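Local coordinates for mannan endo-1,6-alpha-mannosidase (PDB 6RY0), which probably acts on alpha-1,6-mannosidic linkages, as a Dfg5 transglycosidase involved in the transfer of GPI-anchored glycoproteins into fungal cell walls, at residues A[79-84]-A[391-396]; A[314-319]-A[369-374]; A[319-324]-A[382-387]. All coordinates share one frame; numbering follows the deposited sequence. Where two conformers were deposited one is given.

Contact 1. Residues A[79-84]-A[391-396]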
loop_
_atom_site.group_PDB
_atom_site.type_symbol
_atom_site.label_atom_id
_atom_site.label_comp_id
_atom_site.label_asym_id
_atom_site.label_seq_id
_atom_site.Cartn_x
_atom_site.Cartn_y
_atom_site.Cartn_z
ATOM N N GLY A 79 8.822 -0.993 5.818
ATOM C CA GLY A 79 8.880 -2.378 6.217
ATOM C C GLY A 79 7.524 -3.044 6.082
ATOM O O GLY A 79 7.410 -4.168 5.594
ATOM N N GLY A 80 6.475 -2.353 6.509
ATOM C CA GLY A 80 5.135 -2.870 6.353
ATOM C C GLY A 80 4.748 -3.068 4.896
ATOM O O GLY A 80 4.104 -4.062 4.521
ATOM N N ALA A 81 5.143 -2.128 4.048
ATOM C CA ALA A 81 4.932 -2.270 2.618
ATOM C C ALA A 81 5.668 -3.481 2.075
ATOM O O ALA A 81 5.117 -4.230 1.236
ATOM C CB ALA A 81 5.400 -0.991 1.898
ATOM N N MET A 82 6.896 -3.691 2.501
ATOM C CA MET A 82 7.644 -4.882 2.085
ATOM C C MET A 82 6.912 -6.149 2.504
ATOM O O MET A 82 6.789 -7.093 1.719
ATOM C CB MET A 82 9.050 -4.854 2.675
ATOM C CG MET A 82 9.857 -6.073 2.274
ATOM S SD MET A 82 11.384 -6.197 3.208
ATOM C CE MET A 82 11.776 -7.932 2.842
ATOM N N MET A 83 6.436 -6.212 3.750
ATOM C CA MET A 83 5.752 -7.412 4.197
ATOM C C MET A 83 4.594 -7.723 3.273
ATOM O O MET A 83 4.398 -8.852 2.836
ATOM C CB MET A 83 5.275 -7.270 5.646
ATOM C CG MET A 83 6.364 -7.038 6.695
ATOM S SD MET A 83 7.655 -8.275 6.861
ATOM C CE MET A 83 8.980 -7.518 5.918
ATOM N N GLY A 84 3.771 -6.715 2.989
ATOM C CA GLY A 84 2.631 -6.946 2.123
ATOM C C GLY A 84 3.035 -7.378 0.721
ATOM O O GLY A 84 2.392 -8.227 0.107
ATOM N N GLU A 391 12.991 0.570 -5.316
ATOM C CA GLU A 391 13.006 0.208 -6.721
ATOM C C GLU A 391 12.873 -1.301 -6.884
ATOM O O GLU A 391 12.124 -1.797 -7.729
ATOM C CB GLU A 391 14.310 0.702 -7.378
ATOM C CG GLU A 391 14.489 2.223 -7.415
ATOM C CD GLU A 391 15.164 2.837 -6.214
ATOM O OE1 GLU A 391 15.028 2.326 -5.076
ATOM O OE2 GLU A 391 15.806 3.891 -6.432
ATOM N N ALA A 392 13.624 -2.043 -6.075
ATOM C CA ALA A 392 13.564 -3.498 -6.097
ATOM C C ALA A 392 12.176 -3.991 -5.725
ATOM O O ALA A 392 11.638 -4.926 -6.328
ATOM C CB ALA A 392 14.621 -4.062 -5.173
ATOM N N MET A 393 11.574 -3.362 -4.715
ATOM C CA MET A 393 10.231 -3.745 -4.273
ATOM C C MET A 393 9.208 -3.492 -5.388
ATOM O O MET A 393 8.303 -4.301 -5.617
ATOM C CB MET A 393 9.866 -2.939 -3.022
ATOM C CG MET A 393 8.629 -3.479 -2.280
ATOM S SD MET A 393 8.012 -2.428 -0.949
ATOM C CE MET A 393 9.497 -2.202 0.002
ATOM N N SER A 394 9.355 -2.349 -6.063
ATOM C CA SER A 394 8.431 -1.993 -7.115
ATOM C C SER A 394 8.512 -2.922 -8.310
ATOM O O SER A 394 7.463 -3.269 -8.875
ATOM C CB SER A 394 8.612 -0.528 -7.521
ATOM O OG SER A 394 8.158 0.314 -6.480
ATOM N N VAL A 395 9.717 -3.334 -8.720
ATOM C CA VAL A 395 9.804 -4.271 -9.826
ATOM C C VAL A 395 9.274 -5.648 -9.411
ATOM O O VAL A 395 8.571 -6.297 -10.183
ATOM C CB VAL A 395 11.218 -4.364 -10.404
ATOM C CG1 VAL A 395 11.246 -5.352 -11.566
ATOM C CG2 VAL A 395 11.680 -2.980 -10.854
ATOM N N LEU A 396 9.604 -6.097 -8.200
ATOM C CA LEU A 396 9.051 -7.347 -7.694
ATOM C C LEU A 396 7.517 -7.339 -7.763
ATOM O O LEU A 396 6.890 -8.304 -8.215
ATOM C CB LEU A 396 9.527 -7.601 -6.275
ATOM C CG LEU A 396 8.886 -8.790 -5.537
ATOM C CD1 LEU A 396 9.158 -10.085 -6.248
ATOM C CD2 LEU A 396 9.412 -8.841 -4.114
#

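Contact 2. Residues A[314-319]-A[369-374]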
loop_
_atom_site.group_PDB
_atom_site.type_symbol
_atom_site.label_atom_id
_atom_site.label_comp_id
_atom_site.label_asym_id
_atom_site.label_seq_id
_atom_site.Cartn_x
_atom_site.Cartn_y
_atom_site.Cartn_z
ATOM N N GLY A 314 17.023 12.579 -9.048
ATOM C CA GLY A 314 17.423 13.229 -7.823
ATOM C C GLY A 314 16.320 13.953 -7.074
ATOM O O GLY A 314 16.619 14.804 -6.214
ATOM N N ALA A 315 15.065 13.715 -7.437
ATOM C CA ALA A 315 13.942 14.365 -6.771
ATOM C C ALA A 315 13.072 13.400 -5.953
ATOM O O ALA A 315 12.518 13.794 -4.943
ATOM C CB ALA A 315 13.072 15.084 -7.783
ATOM N N CYS A 316 12.901 12.173 -6.399
ATOM C CA CYS A 316 12.007 11.270 -5.666
ATOM C C CYS A 316 12.594 10.842 -4.326
ATOM O O CYS A 316 13.754 10.441 -4.268
ATOM C CB CYS A 316 11.689 10.053 -6.519
ATOM S SG CYS A 316 10.794 10.372 -8.098
ATOM N N THR A 317 11.789 10.878 -3.261
ATOM C CA THR A 317 12.240 10.425 -1.959
ATOM C C THR A 317 12.114 8.911 -1.847
ATOM O O THR A 317 11.466 8.260 -2.667
ATOM C CB THR A 317 11.386 11.033 -0.852
ATOM O OG1 THR A 317 10.073 10.492 -0.979
ATOM C CG2 THR A 317 11.327 12.573 -0.904
ATOM N N ALA A 318 12.704 8.347 -0.791
ATOM C CA ALA A 318 12.618 6.912 -0.564
ATOM C C ALA A 318 11.165 6.441 -0.617
ATOM O O ALA A 318 10.859 5.404 -1.207
ATOM C CB ALA A 318 13.243 6.543 0.763
ATOM N N ASP A 319 10.263 7.182 0.016
ATOM C CA ASP A 319 8.881 6.762 0.025
ATOM C C ASP A 319 8.333 6.687 -1.428
ATOM O O ASP A 319 7.666 5.736 -1.830
ATOM C CB ASP A 319 7.991 7.737 0.804
ATOM C CG ASP A 319 8.201 7.732 2.300
ATOM O OD1 ASP A 319 8.978 6.945 2.879
ATOM O OD2 ASP A 319 7.449 8.503 2.911
ATOM N N CYS A 369 17.977 -3.259 -10.379
ATOM C CA CYS A 369 16.824 -2.480 -10.821
ATOM C C CYS A 369 16.898 -1.030 -10.366
ATOM O O CYS A 369 17.112 -0.729 -9.200
ATOM C CB CYS A 369 15.536 -3.092 -10.273
ATOM S SG CYS A 369 15.095 -4.726 -10.935
ATOM N N GLY A 370 16.612 -0.149 -11.321
ATOM C CA GLY A 370 16.372 1.251 -11.029
ATOM C C GLY A 370 14.893 1.590 -11.102
ATOM O O GLY A 370 14.019 0.718 -11.105
ATOM N N PHE A 371 14.641 2.895 -11.118
ATOM C CA PHE A 371 13.321 3.476 -10.964
ATOM C C PHE A 371 12.740 4.025 -12.245
ATOM O O PHE A 371 11.512 4.159 -12.365
ATOM C CB PHE A 371 13.404 4.641 -9.984
ATOM C CG PHE A 371 12.076 5.285 -9.670
ATOM C CD1 PHE A 371 11.095 4.580 -8.985
ATOM C CD2 PHE A 371 11.819 6.595 -10.039
ATOM C CE1 PHE A 371 9.899 5.174 -8.668
ATOM C CE2 PHE A 371 10.618 7.186 -9.705
ATOM C CZ PHE A 371 9.654 6.466 -9.040
ATOM N N TYR A 372 13.588 4.423 -13.187
ATOM C CA TYR A 372 13.163 5.285 -14.298
ATOM C C TYR A 372 12.757 4.412 -15.469
ATOM O O TYR A 372 13.406 4.361 -16.537
ATOM C CB TYR A 372 14.289 6.306 -14.621
ATOM C CG TYR A 372 14.542 7.236 -13.434
ATOM C CD1 TYR A 372 15.389 6.854 -12.416
ATOM C CD2 TYR A 372 13.902 8.455 -13.319
ATOM C CE1 TYR A 372 15.602 7.645 -11.310
ATOM C CE2 TYR A 372 14.101 9.267 -12.215
ATOM C CZ TYR A 372 14.945 8.855 -11.206
ATOM O OH TYR A 372 15.132 9.674 -10.125
ATOM N N TRP A 373 11.652 3.695 -15.274
ATOM C CA TRP A 373 11.237 2.682 -16.230
ATOM C C TRP A 373 10.902 3.291 -17.592
ATOM O O TRP A 373 11.323 2.789 -18.633
ATOM C CB TRP A 373 10.050 1.883 -15.694
ATOM C CG TRP A 373 10.240 1.249 -14.353
ATOM C CD1 TRP A 373 11.381 1.157 -13.605
ATOM C CD2 TRP A 373 9.208 0.625 -13.590
ATOM N NE1 TRP A 373 11.117 0.511 -12.414
ATOM C CE2 TRP A 373 9.789 0.179 -12.375
ATOM C CE3 TRP A 373 7.857 0.373 -13.820
ATOM C CZ2 TRP A 373 9.065 -0.496 -11.397
ATOM C CZ3 TRP A 373 7.129 -0.294 -12.843
ATOM C CH2 TRP A 373 7.749 -0.722 -11.645
ATOM N N LYS A 374 10.129 4.366 -17.576
ATOM C CA LYS A 374 9.740 4.995 -18.834
ATOM C C LYS A 374 10.961 5.397 -19.664
ATOM O O LYS A 374 10.934 5.277 -20.885
ATOM C CB LYS A 374 8.847 6.187 -18.565
ATOM C CG LYS A 374 8.424 6.970 -19.844
ATOM C CD LYS A 374 7.610 6.154 -20.895
ATOM C CE LYS A 374 7.250 6.976 -22.131
ATOM N NZ LYS A 374 8.310 7.215 -23.136
HETATM O O HOH W 1 13.717 11.763 -9.086
#

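Contact 3. Residues A[319-324]-A[382-387]. With CA (calcium ion), chain C.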
loop_
_atom_site.group_PDB
_atom_site.type_symbol
_atom_site.label_atom_id
_atom_site.label_comp_id
_atom_site.label_asym_id
_atom_site.label_seq_id
_atom_site.Cartn_x
_atom_site.Cartn_y
_atom_site.Cartn_z
ATOM N N ASP A 319 10.263 7.182 0.016
ATOM C CA ASP A 319 8.881 6.762 0.025
ATOM C C ASP A 319 8.333 6.687 -1.428
ATOM O O ASP A 319 7.666 5.736 -1.830
ATOM C CB ASP A 319 7.991 7.737 0.804
ATOM C CG ASP A 319 8.201 7.732 2.300
ATOM O OD1 ASP A 319 8.978 6.945 2.879
ATOM O OD2 ASP A 319 7.449 8.503 2.911
ATOM N N MET A 320 8.606 7.727 -2.211
ATOM C CA MET A 320 8.052 7.836 -3.558
ATOM C C MET A 320 8.514 6.728 -4.505
ATOM O O MET A 320 7.789 6.355 -5.426
ATOM C CB MET A 320 8.404 9.205 -4.169
ATOM C CG MET A 320 7.791 10.364 -3.413
ATOM S SD MET A 320 8.478 11.935 -3.989
ATOM C CE MET A 320 7.941 12.991 -2.641
ATOM N N LEU A 321 9.699 6.176 -4.256
ATOM C CA LEU A 321 10.234 5.098 -5.084
ATOM C C LEU A 321 9.428 3.812 -4.988
ATOM O O LEU A 321 9.558 2.930 -5.838
ATOM C CB LEU A 321 11.701 4.881 -4.714
ATOM C CG LEU A 321 12.623 6.083 -4.937
ATOM C CD1 LEU A 321 13.933 5.878 -4.228
ATOM C CD2 LEU A 321 12.837 6.370 -6.412
ATOM N N THR A 322 8.599 3.702 -3.947
ATOM C CA THR A 322 7.780 2.511 -3.736
ATOM C C THR A 322 6.408 2.597 -4.397
ATOM O O THR A 322 5.718 1.588 -4.516
ATOM C CB THR A 322 7.551 2.231 -2.252
ATOM O OG1 THR A 322 6.648 3.191 -1.695
ATOM C CG2 THR A 322 8.841 2.216 -1.475
ATOM N N PHE A 323 5.975 3.789 -4.796
ATOM C CA PHE A 323 4.543 3.946 -5.106
ATOM C C PHE A 323 4.124 3.131 -6.309
ATOM O O PHE A 323 3.044 2.532 -6.321
ATOM C CB PHE A 323 4.157 5.411 -5.294
ATOM C CG PHE A 323 4.320 6.310 -4.097
ATOM C CD1 PHE A 323 4.496 5.820 -2.789
ATOM C CD2 PHE A 323 4.269 7.692 -4.267
ATOM C CE1 PHE A 323 4.633 6.685 -1.715
ATOM C CE2 PHE A 323 4.389 8.543 -3.194
ATOM C CZ PHE A 323 4.581 8.046 -1.922
ATOM N N LYS A 324 4.953 3.115 -7.360
ATOM C CA LYS A 324 4.536 2.452 -8.592
ATOM C C LYS A 324 4.364 0.939 -8.379
ATOM O O LYS A 324 3.574 0.307 -9.081
ATOM C CB LYS A 324 5.447 2.820 -9.767
ATOM C CG LYS A 324 6.910 2.479 -9.558
ATOM C CD LYS A 324 7.773 2.864 -10.762
ATOM C CE LYS A 324 7.672 4.321 -11.138
ATOM N NZ LYS A 324 8.751 4.743 -12.078
ATOM N N SER A 382 21.655 5.300 -6.373
ATOM C CA SER A 382 22.389 6.289 -5.605
ATOM C C SER A 382 22.003 7.721 -6.037
ATOM O O SER A 382 22.151 8.639 -5.221
ATOM C CB SER A 382 23.887 6.063 -5.796
ATOM O OG SER A 382 24.277 6.364 -7.132
ATOM N N VAL A 383 21.460 7.910 -7.241
ATOM C CA VAL A 383 21.071 9.245 -7.650
ATOM C C VAL A 383 19.948 9.769 -6.779
ATOM O O VAL A 383 19.807 10.996 -6.615
ATOM C CB VAL A 383 20.673 9.355 -9.162
ATOM C CG1 VAL A 383 21.816 8.864 -10.022
ATOM C CG2 VAL A 383 19.319 8.711 -9.481
ATOM N N ASP A 384 19.141 8.856 -6.232
ATOM C CA ASP A 384 18.065 9.233 -5.326
ATOM C C ASP A 384 18.399 8.914 -3.874
ATOM O O ASP A 384 17.532 8.905 -3.015
ATOM C CB ASP A 384 16.749 8.632 -5.785
ATOM C CG ASP A 384 16.291 9.217 -7.106
ATOM O OD1 ASP A 384 16.306 10.450 -7.265
ATOM O OD2 ASP A 384 15.928 8.440 -8.014
ATOM N N HIS A 385 19.685 8.697 -3.599
ATOM C CA HIS A 385 20.213 8.698 -2.235
ATOM C C HIS A 385 19.715 7.554 -1.377
ATOM O O HIS A 385 19.637 7.694 -0.154
ATOM C CB HIS A 385 19.932 10.040 -1.535
ATOM C CG HIS A 385 20.201 11.209 -2.400
ATOM N ND1 HIS A 385 21.482 11.621 -2.688
ATOM C CD2 HIS A 385 19.377 11.997 -3.128
ATOM C CE1 HIS A 385 21.439 12.648 -3.521
ATOM N NE2 HIS A 385 20.171 12.896 -3.804
ATOM N N THR A 386 19.439 6.406 -1.988
ATOM C CA THR A 386 19.159 5.195 -1.240
ATOM C C THR A 386 19.903 4.033 -1.859
ATOM O O THR A 386 20.393 4.108 -2.993
ATOM C CB THR A 386 17.644 4.824 -1.147
ATOM O OG1 THR A 386 17.260 4.042 -2.276
ATOM C CG2 THR A 386 16.756 6.017 -0.969
ATOM N N SER A 387 19.908 2.920 -1.130
ATOM C CA SER A 387 20.490 1.692 -1.614
ATOM C C SER A 387 19.685 1.006 -2.703
ATOM O O SER A 387 20.216 0.119 -3.351
ATOM C CB SER A 387 20.736 0.729 -0.471
ATOM O OG SER A 387 19.490 0.424 0.140
HETATM CA CA CA C . 20.439 7.780 2.168
HETATM O O HOH W 2 19.306 8.221 4.214
HETATM O O HOH W 3 21.741 6.671 3.958
HETATM O O HOH W 4 22.236 6.734 1.290
HETATM O O HOH W 5 18.661 8.857 2.172
#

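Contact 1. Residues A[79-84]-A[391-396]
The backbones of helices 76-93 and 389-401 come close at M82 and M393, whose CA atoms lie 7.0 Å apart. M393 makes the reach across, touching both A81 and M82. It is modelled in two conformers, one of which is described here. CG of M393 stands anti to the backbone N (chi1 -167°), which sends the chain across to the other helix. There SD lies beside the backbone of M82, 3.8 Å from M82 N. A bend at chi3 (-53°) then lays the terminal methyl against the root of the M82 side chain, with M393 CE 3.8 Å from M82 CB. The methyl group of A81 also faces the sulfur, with A81 CB 4.1 Å from M393 SD. Family 76 enzymes have an (alpha/alpha)6 barrel fold, and this is buried helix-helix packing within it. Beyond CB the extended M82 chain parts from M393 and packs on M48 and Y51. Y326 of helix 323-337 packs on A81. M47 and T85 also touch M393, so the thioether sits among apolar and weakly polar neighbours. The A81 side chain is about 10 Å from that of D129, which binds a second calcium in a structure of this protein; that ion is absent here.

Contact 2. Residues A[314-319]-A[369-374]
The tight part of this contact is C316 against F371. C316 SG lies 3.6 Å from F371 CE2. The sulfur approaches the ring obliquely: it is 4.7 Å from the centroid and 58° off the ring normal. This is a sulfur-aromatic contact made by a disulfide, since C316 is bonded to C309. F371 CG is anti to the backbone N (chi1 -177°), which carries the ring out to the sulfur. F371 also lies over the next ring, with F371 CD2 3.9 Å above the centre of the Y372 face. Y372 is the centre of an inverse gamma turn, closed by a weak bond from W373 N to F371 O. The other side of the contact is looser and runs through a water. G314 N is 3.6 Å from Y372 OH, a contact only. Water 1 bridges the loops instead: it accepts from C316 N at 2.8 Å and donates to Y372 OH at 2.7 Å. Y372 OH also bonds to D384. The contact joins the loop before helix 323-337 to the loop between helices 342-358 and 389-401 of the GH76 fold. Because the phenol oxygen accepts from the water, its own proton is probably directed to the D384 carboxylate.

Contact 3. Residues A[319-324]-A[382-387]
The two segments stay well apart as backbones, with the CA atoms of L321 and D384 8.9 Å from each other. Residues 319-322 have helical angles and lead into helix 323-337. Residues 382-383 end a 3-10 segment that begins earlier; the rest is loop. L321 points at the loop, and each methyl reaches one residue there. Its CG is anti to the carbonyl carbon (chi1 -61°), and the isobutyl group crosses the D384 side chain obliquely. L321 CD2 is 4.1 Å from D384 OD2, while L321 CD1 is 4.3 Å from T386 OG1. These are loose van der Waals contacts; the polar ends bond elsewhere, D384 OD2 to Y372 OH and T386 OG1 to G388 N. The loop carries part of a calcium site of this family 76 domain. H385 O binds the calcium ion at 2.5 Å. Four waters and D73 OD1 complete six ligands. The positive phi of H385 (67°) turns the chain after the 3-10 segment, and H385 N bonds to S382 O. S387 N holds the other carboxylate oxygen of D73, a second-shell link to the metal. On the L321 side, D319 O takes two bonds from T322. T322 OG1 donates at 2.7 Å to D319 O, in the carbonyl plane, and T322 N donates to the same oxygen at 3.1 Å. T322 OG1 also bonds to Y326 OH, which connects the turn to helix 323-337.

Contact 1 is the long-range closure: it joins helix 76-93 to helix 389-401, and contacts 2 and 3 are nested inside the chain between them. Those two alternate along the chain, in the order 314-319, 319-324, 369-374, 382-387, and share D319. Their centres are 5 Å apart. Contact 1 lies 14 Å from contact 2 and 11 Å from contact 3. Helix 389-401 ties them together: E391 packs on F371 and L321, V395 on W373, and S394 OG bonds to L321 O. K324 NZ joins contact 3 to contact 2 through F371 O. Loop 382-387, which carries a calcium ligand, therefore packs beside the helical core, next to helices 323-337 and 389-401.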